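Local atomic coordinates of protein FAM179B (PDB entry 5DN7), a protein that binds microtubules and promotes their polymerization through its TOG domains, of which this chain is the second, and takes part in building primary cilia. Residues D179-L191 with A202-G214. Residues are numbered along the deposited sequence; the frame is centred on the assembly and turned at random.
Sequences DLPKLSFDLAPAL and ALEAFAVLASSMG
Leu-191 lays its CD1 methyl over the centre of the Phe-206 ring, 3.7 Å from the centroid and 13° off the normal, a CH-pi contact. Against the opposite face, offset toward the rim, lies CD1 of Leu-209, so the flat ring is sandwiched between two branched leucines, while Ala-188 N and Leu-187 CB meet its edge. The other Leu-191 methyl, CD2, reaches Leu-203 CD2 and the CB of Ala-202. Small side chains suit this end, where the backbones come closest: the CB atoms of Ala-190 and Ala-202 touch at 3.6 Å.

In the middle, Leu-209 is a knob in the hole formed by Leu-180, Leu-183, Ser-184 and Leu-187, its CD1 standing 3.7 Å from Ser-184 CB. Ser-184 fits a buried wall because, with chi1 at 60°, its hydroxyl turns back on its own helix and donates to Pro-181 O (2.9 Å from OG). Toward the other end, the side chains of Leu-180 and Met-213 lie alongside and point opposite ways, Leu-180 CD1 3.6 Å from Met-213 CG; the long, unbranched methionine also brings CE over Leu-180 CB.

No hydrogen bond crosses between 179-191 and 202-214. Helix 180-187 and the 202-213 part of helix 196-213 run antiparallel at 166°, with Leu-170 of helix 156-172 and Leu-221 of helix 219-226 packing alongside, as expected of a helical hairpin in the HEAT-repeat solenoid of a TOG domain.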
ATOM      1  N   ASP A 179      -8.192  -8.059  12.627  1.00 21.01           N
ATOM      2  CA  ASP A 179      -8.791  -7.542  13.853  1.00 22.18           C
ATOM      3  C   ASP A 179      -9.693  -6.381  13.438  1.00 23.15           C
ATOM      4  O   ASP A 179      -9.242  -5.232  13.325  1.00 23.97           O
ATOM      5  CB  ASP A 179      -7.710  -7.096  14.840  1.00 22.24           C
ATOM      6  CG  ASP A 179      -8.272  -6.710  16.194  1.00 30.84           C
ATOM      7  OD1 ASP A 179      -9.466  -6.355  16.292  1.00 28.07           O
ATOM      8  OD2 ASP A 179      -7.498  -6.762  17.178  1.00 39.26           O
ATOM      9  N   LEU A 180     -10.959  -6.685  13.176  1.00 18.82           N
ATOM     10  CA  LEU A 180     -11.830  -5.706  12.552  1.00 26.54           C
ATOM     11  C   LEU A 180     -12.199  -4.495  13.434  1.00 22.15           C
ATOM     12  O   LEU A 180     -12.315  -3.395  12.903  1.00 21.27           O
ATOM     13  CB  LEU A 180     -13.101  -6.387  12.037  1.00 26.24           C
ATOM     14  CG  LEU A 180     -12.913  -7.453  10.961  1.00 25.61           C
ATOM     15  CD1 LEU A 180     -14.234  -8.114  10.734  1.00 24.56           C
ATOM     16  CD2 LEU A 180     -12.367  -6.869   9.651  1.00 17.20           C
ATOM     17  N   PRO A 181     -12.413  -4.689  14.756  1.00 26.30           N
ATOM     18  CA  PRO A 181     -12.572  -3.508  15.625  1.00 25.77           C
ATOM     19  C   PRO A 181     -11.375  -2.564  15.561  1.00 25.39           C
ATOM     20  O   PRO A 181     -11.525  -1.348  15.398  1.00 21.58           O
ATOM     21  CB  PRO A 181     -12.695  -4.114  17.034  1.00 25.49           C
ATOM     22  CG  PRO A 181     -13.323  -5.446  16.800  1.00 31.32           C
ATOM     23  CD  PRO A 181     -12.773  -5.939  15.468  1.00 25.32           C
ATOM     24  N   LYS A 182     -10.186  -3.138  15.675  1.00 18.97           N
ATOM     25  CA  LYS A 182      -8.978  -2.344  15.657  1.00 25.04           C
ATOM     26  C   LYS A 182      -8.931  -1.574  14.353  1.00 25.72           C
ATOM     27  O   LYS A 182      -8.723  -0.364  14.339  1.00 20.38           O
ATOM     28  CB  LYS A 182      -7.737  -3.226  15.819  1.00 35.43           C
ATOM     29  CG  LYS A 182      -6.432  -2.437  15.913  1.00 48.32           C
ATOM     30  CD  LYS A 182      -5.241  -3.342  16.264  1.00 55.70           C
ATOM     31  CE  LYS A 182      -4.835  -4.222  15.074  1.00 58.66           C
ATOM     32  NZ  LYS A 182      -3.654  -5.103  15.383  1.00 58.58           N
ATOM     33  N   LEU A 183      -9.180  -2.300  13.268  1.00 20.70           N
ATOM     34  CA  LEU A 183      -9.146  -1.753  11.928  1.00 21.32           C
ATOM     35  C   LEU A 183     -10.107  -0.571  11.814  1.00 22.97           C
ATOM     36  O   LEU A 183      -9.718   0.507  11.370  1.00 27.42           O
ATOM     37  CB  LEU A 183      -9.480  -2.850  10.914  1.00 21.48           C
ATOM     38  CG  LEU A 183      -8.982  -2.697   9.485  1.00 26.87           C
ATOM     39  CD1 LEU A 183      -7.521  -2.278   9.450  1.00 24.50           C
ATOM     40  CD2 LEU A 183      -9.170  -4.026   8.747  1.00 28.47           C
ATOM     41  N   SER A 184     -11.349  -0.747  12.247  1.00 16.07           N
ATOM     42  CA  SER A 184     -12.314   0.331  12.099  1.00 20.00           C
ATOM     43  C   SER A 184     -11.970   1.550  12.968  1.00 20.98           C
ATOM     44  O   SER A 184     -12.270   2.686  12.585  1.00 22.68           O
ATOM     45  CB  SER A 184     -13.718  -0.154  12.424  1.00 20.57           C
ATOM     46  OG  SER A 184     -13.792  -0.630  13.745  1.00 27.04           O
ATOM     47  N   PHE A 185     -11.352   1.323  14.124  1.00 17.10           N
ATOM     48  CA  PHE A 185     -10.922   2.451  14.946  1.00 20.69           C
ATOM     49  C   PHE A 185      -9.757   3.176  14.313  1.00 17.00           C
ATOM     50  O   PHE A 185      -9.642   4.391  14.429  1.00 20.86           O
ATOM     51  CB  PHE A 185     -10.542   1.993  16.360  1.00 24.77           C
ATOM     52  CG  PHE A 185     -11.712   1.906  17.299  1.00 27.47           C
ATOM     53  CD1 PHE A 185     -12.748   1.021  17.061  1.00 26.84           C
ATOM     54  CD2 PHE A 185     -11.770   2.699  18.421  1.00 34.32           C
ATOM     55  CE1 PHE A 185     -13.833   0.936  17.912  1.00 27.80           C
ATOM     56  CE2 PHE A 185     -12.845   2.606  19.289  1.00 40.47           C
ATOM     57  CZ  PHE A 185     -13.878   1.722  19.022  1.00 35.54           C
ATOM     58  N   ASP A 186      -8.879   2.426  13.660  1.00 17.77           N
ATOM     59  CA  ASP A 186      -7.743   3.013  12.964  1.00 22.25           C
ATOM     60  C   ASP A 186      -8.197   3.775  11.714  1.00 24.42           C
ATOM     61  O   ASP A 186      -7.536   4.720  11.283  1.00 21.43           O
ATOM     62  CB  ASP A 186      -6.717   1.940  12.564  1.00 30.13           C
ATOM     63  CG  ASP A 186      -5.873   1.445  13.742  1.00 40.62           C
ATOM     64  OD1 ASP A 186      -5.836   2.112  14.805  1.00 39.02           O
ATOM     65  OD2 ASP A 186      -5.213   0.387  13.588  1.00 42.01           O
ATOM     66  N   LEU A 187      -9.322   3.368  11.131  1.00 17.50           N
ATOM     67  CA  LEU A 187      -9.771   3.959   9.861  1.00 14.36           C
ATOM     68  C   LEU A 187     -10.758   5.096  10.074  1.00 14.84           C
ATOM     69  O   LEU A 187     -10.918   5.943   9.216  1.00 20.18           O
ATOM     70  CB  LEU A 187     -10.409   2.898   8.964  1.00 14.94           C
ATOM     71  CG  LEU A 187      -9.471   2.014   8.137  1.00 21.85           C
ATOM     72  CD1 LEU A 187     -10.293   0.960   7.430  1.00 19.33           C
ATOM     73  CD2 LEU A 187      -8.695   2.850   7.109  1.00 20.53           C
ATOM     74  N   ALA A 188     -11.423   5.106  11.220  1.00 22.05           N
ATOM     75  CA  ALA A 188     -12.431   6.121  11.513  1.00 16.22           C
ATOM     76  C   ALA A 188     -11.953   7.587  11.354  1.00 19.26           C
ATOM     77  O   ALA A 188     -12.758   8.431  10.979  1.00 16.82           O
ATOM     78  CB  ALA A 188     -12.980   5.904  12.927  1.00 17.42           C
ATOM     79  N   PRO A 189     -10.661   7.895  11.616  1.00 16.48           N
ATOM     80  CA  PRO A 189     -10.276   9.297  11.396  1.00 16.90           C
ATOM     81  C   PRO A 189     -10.371   9.743   9.938  1.00 25.12           C
ATOM     82  O   PRO A 189     -10.512  10.933   9.657  1.00 23.67           O
ATOM     83  CB  PRO A 189      -8.822   9.340  11.868  1.00 17.02           C
ATOM     84  CG  PRO A 189      -8.729   8.239  12.861  1.00 19.21           C
ATOM     85  CD  PRO A 189      -9.614   7.163  12.352  1.00 16.49           C
ATOM     86  N   ALA A 190     -10.299   8.798   9.010  1.00 17.98           N
ATOM     87  CA  ALA A 190     -10.394   9.159   7.606  1.00 15.88           C
ATOM     88  C   ALA A 190     -11.826   9.595   7.260  1.00 15.56           C
ATOM     89  O   ALA A 190     -12.058  10.314   6.283  1.00 15.73           O
ATOM     90  CB  ALA A 190      -9.951   7.996   6.740  1.00 17.19           C
ATOM     91  N   LEU A 191     -12.783   9.167   8.078  1.00 20.79           N
ATOM     92  CA  LEU A 191     -14.178   9.561   7.901  1.00 16.46           C
ATOM     93  C   LEU A 191     -14.356  11.065   8.097  1.00 24.69           C
ATOM     94  O   LEU A 191     -15.293  11.644   7.567  1.00 22.35           O
ATOM     95  CB  LEU A 191     -15.088   8.809   8.872  1.00 17.69           C
ATOM     96  CG  LEU A 191     -15.325   7.305   8.632  1.00 19.21           C
ATOM     97  CD1 LEU A 191     -16.126   6.700   9.740  1.00 16.78           C
ATOM     98  CD2 LEU A 191     -16.051   7.127   7.329  1.00 17.37           C
ATOM     99  N   ALA A 202     -12.973   6.232   2.871  1.00 14.49           N
ATOM    100  CA  ALA A 202     -13.242   5.701   4.203  1.00 20.43           C
ATOM    101  C   ALA A 202     -14.665   5.160   4.335  1.00 18.80           C
ATOM    102  O   ALA A 202     -14.882   4.188   5.045  1.00 16.12           O
ATOM    103  CB  ALA A 202     -12.991   6.770   5.275  1.00 19.58           C
ATOM    104  N   LEU A 203     -15.632   5.799   3.681  1.00 16.10           N
ATOM    105  CA  LEU A 203     -16.993   5.272   3.681  1.00 19.37           C
ATOM    106  C   LEU A 203     -17.048   3.927   2.939  1.00 14.90           C
ATOM    107  O   LEU A 203     -17.681   2.979   3.414  1.00 23.99           O
ATOM    108  CB  LEU A 203     -17.966   6.290   3.062  1.00 22.11           C
ATOM    109  CG  LEU A 203     -18.135   7.564   3.919  1.00 33.42           C
ATOM    110  CD1 LEU A 203     -18.698   8.726   3.101  1.00 29.25           C
ATOM    111  CD2 LEU A 203     -19.003   7.310   5.160  1.00 17.06           C
ATOM    112  N   GLU A 204     -16.370   3.821   1.795  1.00 14.52           N
ATOM    113  CA  GLU A 204     -16.304   2.504   1.137  1.00 16.75           C
ATOM    114  C   GLU A 204     -15.676   1.450   2.039  1.00 21.74           C
ATOM    115  O   GLU A 204     -16.162   0.289   2.127  1.00 24.53           O
ATOM    116  CB  GLU A 204     -15.512   2.580  -0.170  1.00 22.85           C
ATOM    117  CG  GLU A 204     -16.196   3.383  -1.257  1.00 27.57           C
ATOM    118  CD  GLU A 204     -17.500   2.744  -1.769  1.00 32.11           C
ATOM    119  OE1 GLU A 204     -17.447   1.705  -2.474  1.00 24.63           O
ATOM    120  OE2 GLU A 204     -18.584   3.307  -1.478  1.00 33.44           O
ATOM    121  N   ALA A 205     -14.596   1.849   2.719  1.00 16.43           N
ATOM    122  CA  ALA A 205     -13.937   0.931   3.625  1.00 19.40           C
ATOM    123  C   ALA A 205     -14.907   0.503   4.712  1.00 20.88           C
ATOM    124  O   ALA A 205     -14.954  -0.667   5.054  1.00 15.91           O
ATOM    125  CB  ALA A 205     -12.687   1.542   4.234  1.00 17.45           C
ATOM    126  N   PHE A 206     -15.697   1.435   5.232  1.00 14.41           N
ATOM    127  CA  PHE A 206     -16.646   1.082   6.282  1.00 15.10           C
ATOM    128  C   PHE A 206     -17.750   0.148   5.759  1.00 21.11           C
ATOM    129  O   PHE A 206     -18.203  -0.726   6.494  1.00 24.56           O
ATOM    130  CB  PHE A 206     -17.227   2.345   6.939  1.00 15.55           C
ATOM    131  CG  PHE A 206     -16.526   2.702   8.264  1.00 15.65           C
ATOM    132  CD1 PHE A 206     -15.173   3.017   8.287  1.00 20.53           C
ATOM    133  CD2 PHE A 206     -17.210   2.655   9.473  1.00 16.46           C
ATOM    134  CE1 PHE A 206     -14.513   3.302   9.497  1.00 23.40           C
ATOM    135  CE2 PHE A 206     -16.554   2.920  10.691  1.00 19.79           C
ATOM    136  CZ  PHE A 206     -15.211   3.254  10.693  1.00 19.88           C
ATOM    137  N   ALA A 207     -18.162   0.302   4.500  1.00 18.80           N
ATOM    138  CA  ALA A 207     -19.106  -0.650   3.913  1.00 22.13           C
ATOM    139  C   ALA A 207     -18.510  -2.057   3.913  1.00 22.01           C
ATOM    140  O   ALA A 207     -19.184  -3.042   4.299  1.00 22.02           O
ATOM    141  CB  ALA A 207     -19.501  -0.232   2.485  1.00 16.29           C
ATOM    142  N   VAL A 208     -17.243  -2.160   3.503  1.00 20.48           N
ATOM    143  CA  VAL A 208     -16.592  -3.473   3.519  1.00 18.47           C
ATOM    144  C   VAL A 208     -16.398  -4.045   4.940  1.00 20.24           C
ATOM    145  O   VAL A 208     -16.525  -5.262   5.165  1.00 27.02           O
ATOM    146  CB  VAL A 208     -15.226  -3.439   2.814  1.00 15.23           C
ATOM    147  CG1 VAL A 208     -14.626  -4.841   2.784  1.00 18.88           C
ATOM    148  CG2 VAL A 208     -15.390  -2.920   1.397  1.00 14.62           C
ATOM    149  N   LEU A 209     -16.083  -3.187   5.899  1.00 19.24           N
ATOM    150  CA  LEU A 209     -16.012  -3.644   7.287  1.00 24.33           C
ATOM    151  C   LEU A 209     -17.368  -4.166   7.756  1.00 20.06           C
ATOM    152  O   LEU A 209     -17.433  -5.218   8.355  1.00 21.31           O
ATOM    153  CB  LEU A 209     -15.534  -2.534   8.217  1.00 19.57           C
ATOM    154  CG  LEU A 209     -14.078  -2.128   8.026  1.00 20.72           C
ATOM    155  CD1 LEU A 209     -13.801  -0.895   8.840  1.00 15.02           C
ATOM    156  CD2 LEU A 209     -13.158  -3.278   8.449  1.00 17.52           C
ATOM    157  N   ALA A 210     -18.444  -3.425   7.487  1.00 26.69           N
ATOM    158  CA  ALA A 210     -19.783  -3.872   7.877  1.00 30.60           C
ATOM    159  C   ALA A 210     -20.084  -5.239   7.282  1.00 28.20           C
ATOM    160  O   ALA A 210     -20.578  -6.132   7.972  1.00 28.96           O
ATOM    161  CB  ALA A 210     -20.840  -2.875   7.442  1.00 23.77           C
ATOM    162  N   SER A 211     -19.771  -5.400   6.001  1.00 25.57           N
ATOM    163  CA  SER A 211     -19.987  -6.680   5.334  1.00 25.86           C
ATOM    164  C   SER A 211     -19.149  -7.810   5.940  1.00 30.93           C
ATOM    165  O   SER A 211     -19.596  -8.967   6.002  1.00 36.61           O
ATOM    166  CB  SER A 211     -19.692  -6.532   3.837  1.00 33.78           C
ATOM    167  OG  SER A 211     -19.519  -7.786   3.213  1.00 46.37           O
ATOM    168  N   SER A 212     -17.945  -7.492   6.394  1.00 27.41           N
ATOM    169  CA  SER A 212     -17.043  -8.528   6.880  1.00 31.77           C
ATOM    170  C   SER A 212     -17.314  -8.927   8.318  1.00 33.71           C
ATOM    171  O   SER A 212     -17.031 -10.053   8.710  1.00 28.23           O
ATOM    172  CB  SER A 212     -15.598  -8.079   6.741  1.00 34.05           C
ATOM    173  OG  SER A 212     -15.323  -7.860   5.369  1.00 49.86           O
ATOM    174  N   MET A 213     -17.841  -7.991   9.100  1.00 34.68           N
ATOM    175  CA  MET A 213     -18.242  -8.273  10.473  1.00 36.95           C
ATOM    176  C   MET A 213     -19.532  -9.078  10.534  1.00 46.84           C
ATOM    177  O   MET A 213     -19.797  -9.760  11.526  1.00 47.02           O
ATOM    178  CB  MET A 213     -18.432  -6.974  11.254  1.00 31.44           C
ATOM    179  CG  MET A 213     -17.157  -6.218  11.529  1.00 33.90           C
ATOM    180  SD  MET A 213     -17.534  -4.526  11.999  1.00 46.38           S
ATOM    181  CE  MET A 213     -15.914  -3.925  12.477  1.00 38.34           C
ATOM    182  N   GLY A 214     -20.341  -8.976   9.480  1.00 53.98           N
ATOM    183  CA  GLY A 214     -21.691  -9.515   9.495  1.00 59.19           C
ATOM    184  C   GLY A 214     -22.589  -8.564  10.271  1.00 72.07           C
ATOM    185  O   GLY A 214     -22.141  -7.940  11.235  1.00 78.63           O
TER